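PDB 6HBE: copper-containing nitrite reductase from Thermus scotoductus, which probably reduces nitrite to nitric oxide with electrons taken from a cytochrome c, using bound copper ions, and works as a homotrimer. Local coordinates for residues F418-Y424 and G436-E442. Residues are numbered along the deposited sequence; the frame is centred on the assembly and turned at random.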
loop_
_atom_site.group_PDB
_atom_site.type_symbol
_atom_site.label_atom_id
_atom_site.label_comp_id
_atom_site.label_asym_id
_atom_site.label_seq_id
_atom_site.Cartn_x
_atom_site.Cartn_y
_atom_site.Cartn_z
ATOM N N PHE C 418 2.026 -19.690 -32.351
ATOM C CA PHE C 418 0.972 -19.378 -33.321
ATOM C C PHE C 418 1.614 -19.072 -34.697
ATOM O O PHE C 418 2.446 -18.175 -34.807
ATOM C CB PHE C 418 0.102 -18.187 -32.834
ATOM C CG PHE C 418 -0.747 -18.509 -31.633
ATOM C CD1 PHE C 418 -1.995 -19.089 -31.783
ATOM C CD2 PHE C 418 -0.294 -18.229 -30.350
ATOM C CE1 PHE C 418 -2.778 -19.401 -30.680
ATOM C CE2 PHE C 418 -1.063 -18.545 -29.242
ATOM C CZ PHE C 418 -2.313 -19.120 -29.403
ATOM N N THR C 419 1.251 -19.848 -35.722
ATOM C CA THR C 419 1.855 -19.725 -37.087
ATOM C C THR C 419 0.954 -19.102 -38.172
ATOM O O THR C 419 1.438 -18.749 -39.261
ATOM C CB THR C 419 2.291 -21.118 -37.618
ATOM O OG1 THR C 419 1.137 -21.961 -37.755
ATOM C CG2 THR C 419 3.321 -21.773 -36.666
ATOM N N LYS C 420 -0.339 -18.966 -37.884
ATOM C CA LYS C 420 -1.307 -18.480 -38.859
ATOM C C LYS C 420 -2.204 -17.427 -38.214
ATOM O O LYS C 420 -2.394 -17.470 -36.992
ATOM C CB LYS C 420 -2.179 -19.651 -39.333
ATOM C CG LYS C 420 -1.423 -20.809 -39.984
ATOM C CD LYS C 420 -2.390 -21.777 -40.656
ATOM C CE LYS C 420 -1.796 -23.169 -40.827
ATOM N NZ LYS C 420 -0.636 -23.162 -41.752
ATOM N N PRO C 421 -2.757 -16.490 -39.024
ATOM C CA PRO C 421 -3.657 -15.480 -38.477
ATOM C C PRO C 421 -4.981 -16.055 -38.009
ATOM O O PRO C 421 -5.392 -17.133 -38.464
ATOM C CB PRO C 421 -3.853 -14.484 -39.632
ATOM C CG PRO C 421 -3.505 -15.223 -40.870
ATOM C CD PRO C 421 -2.581 -16.345 -40.488
ATOM N N GLY C 422 -5.636 -15.328 -37.098
ATOM C CA GLY C 422 -6.872 -15.790 -36.456
ATOM C C GLY C 422 -7.155 -15.061 -35.143
ATOM O O GLY C 422 -6.288 -14.332 -34.641
ATOM N N GLU C 423 -8.368 -15.231 -34.612
ATOM C CA GLU C 423 -8.672 -14.814 -33.241
ATOM C C GLU C 423 -9.469 -15.846 -32.462
ATOM O O GLU C 423 -10.168 -16.710 -33.048
ATOM C CB GLU C 423 -9.344 -13.440 -33.197
ATOM C CG GLU C 423 -10.424 -13.166 -34.221
ATOM C CD GLU C 423 -10.950 -11.735 -34.114
ATOM O OE1 GLU C 423 -11.135 -11.241 -32.979
ATOM O OE2 GLU C 423 -11.178 -11.107 -35.165
ATOM N N TYR C 424 -9.323 -15.762 -31.132
ATOM C CA TYR C 424 -9.808 -16.778 -30.197
ATOM C C TYR C 424 -10.249 -16.123 -28.891
ATOM O O TYR C 424 -9.509 -15.291 -28.352
ATOM C CB TYR C 424 -8.689 -17.784 -29.892
ATOM C CG TYR C 424 -7.999 -18.308 -31.136
ATOM C CD1 TYR C 424 -8.536 -19.392 -31.845
ATOM C CD2 TYR C 424 -6.844 -17.703 -31.628
ATOM C CE1 TYR C 424 -7.925 -19.863 -33.002
ATOM C CE2 TYR C 424 -6.221 -18.165 -32.785
ATOM C CZ TYR C 424 -6.775 -19.247 -33.472
ATOM O OH TYR C 424 -6.184 -19.720 -34.626
ATOM N N GLY C 436 -10.414 -14.334 -21.611
ATOM C CA GLY C 436 -9.404 -13.577 -22.340
ATOM C C GLY C 436 -9.485 -13.781 -23.844
ATOM O O GLY C 436 -10.251 -14.640 -24.318
ATOM N N ILE C 437 -8.683 -13.000 -24.567
ATOM C CA ILE C 437 -8.622 -13.012 -26.054
ATOM C C ILE C 437 -7.181 -13.038 -26.523
ATOM O O ILE C 437 -6.320 -12.309 -25.979
ATOM C CB ILE C 437 -9.330 -11.777 -26.666
ATOM C CG1 ILE C 437 -10.855 -11.870 -26.485
ATOM C CG2 ILE C 437 -8.994 -11.609 -28.145
ATOM C CD1 ILE C 437 -11.616 -10.596 -26.758
ATOM N N ILE C 438 -6.898 -13.848 -27.555
ATOM C CA ILE C 438 -5.660 -13.725 -28.328
ATOM C C ILE C 438 -6.014 -13.531 -29.810
ATOM O O ILE C 438 -6.865 -14.267 -30.346
ATOM C CB ILE C 438 -4.742 -14.971 -28.179
ATOM C CG1 ILE C 438 -4.155 -15.052 -26.769
ATOM C CG2 ILE C 438 -3.589 -14.940 -29.192
ATOM C CD1 ILE C 438 -3.492 -16.372 -26.452
ATOM N N ARG C 439 -5.384 -12.546 -30.443
ATOM C CA ARG C 439 -5.486 -12.323 -31.884
ATOM C C ARG C 439 -4.101 -12.398 -32.473
ATOM O O ARG C 439 -3.161 -11.870 -31.892
ATOM C CB ARG C 439 -6.067 -10.962 -32.208
ATOM C CG ARG C 439 -7.367 -10.668 -31.496
ATOM C CD ARG C 439 -8.043 -9.442 -32.078
ATOM N NE ARG C 439 -9.325 -9.184 -31.410
ATOM C CZ ARG C 439 -9.565 -8.254 -30.469
ATOM N NH1 ARG C 439 -8.629 -7.407 -30.054
ATOM N NH2 ARG C 439 -10.787 -8.153 -29.951
ATOM N N VAL C 440 -3.988 -13.037 -33.644
ATOM C CA VAL C 440 -2.706 -13.251 -34.311
ATOM C C VAL C 440 -2.777 -12.585 -35.684
ATOM O O VAL C 440 -3.658 -12.909 -36.474
ATOM C CB VAL C 440 -2.370 -14.754 -34.460
ATOM C CG1 VAL C 440 -0.949 -14.940 -34.978
ATOM C CG2 VAL C 440 -2.534 -15.477 -33.128
ATOM N N TYR C 441 -1.858 -11.667 -35.954
ATOM C CA TYR C 441 -1.898 -10.871 -37.169
ATOM C C TYR C 441 -0.759 -11.226 -38.115
ATOM O O TYR C 441 0.254 -11.773 -37.703
ATOM C CB TYR C 441 -1.961 -9.359 -36.878
ATOM C CG TYR C 441 -0.728 -8.725 -36.245
ATOM C CD1 TYR C 441 -0.598 -8.637 -34.859
ATOM C CD2 TYR C 441 0.272 -8.156 -37.028
ATOM C CE1 TYR C 441 0.512 -8.029 -34.277
ATOM C CE2 TYR C 441 1.389 -7.560 -36.458
ATOM C CZ TYR C 441 1.506 -7.494 -35.074
ATOM O OH TYR C 441 2.618 -6.906 -34.506
ATOM N N GLU C 442 -0.971 -10.923 -39.400
ATOM C CA GLU C 442 -0.009 -11.215 -40.484
ATOM C C GLU C 442 -0.200 -10.165 -41.589
ATOM O O GLU C 442 -1.333 -9.764 -41.854
ATOM C CB GLU C 442 -0.248 -12.617 -41.063
ATOM C CG GLU C 442 0.624 -13.000 -42.267
ATOM C CD GLU C 442 0.262 -14.358 -42.859
ATOM O OE1 GLU C 442 -0.819 -14.481 -43.504
ATOM O OE2 GLU C 442 1.068 -15.301 -42.676
#
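The C-terminal beta hairpin of a cupredoxin domain, here of the plastocyanin/azurin family, illustrates how one strand pair can serve a protein core and a subunit surface at once. Its turn carries C428, H431 and M434, which with H390 bind a copper ion. Further along the hairpin, residues 422-424 and 436-442 of its two strands run antiparallel, G422 opposite V440 and Y424 opposite I438 in hydrogen-bonded pairs. V440 N gives a nearly straight 2.8 Å bond to G422 O, and Y424 N reaches I438 O at 3.0 Å.

Between them lies the non-hydrogen-bonded pair E423 and R439, whose side chains run side by side on the face turned to V339 of a neighbouring subunit. R439 NE donates to E423 OE1 at 3.2 Å in a salt bridge. The oxygen lies in the guanidinium plane, yet it is approached from above its own carboxylate, the two planes standing 89° apart. R439 NH1 pairs with E364 on strand 362-366, and I437 CG2 sits above one guanidinium face, toward its rim. A leucine at R439 would probably leave E423 and E364 without this shared cationic partner and break the charged link across three neighbouring strands.

The other face, with V440, I438 and Y424, is largely apolar, though Y424 OH bonds to E401 N. F418, in the connection from strand 413-417 to the hairpin, crosses V440 at about a right angle; with CG anti to the carbonyl carbon (chi1 -69°), its ring also extends to I438, F418 CZ lying 4.2 Å from I438 CD1. Of V440, CG2 packs 3.8 Å from F418 CB, while CG1 comes closest to K420 O, at 3.5 Å.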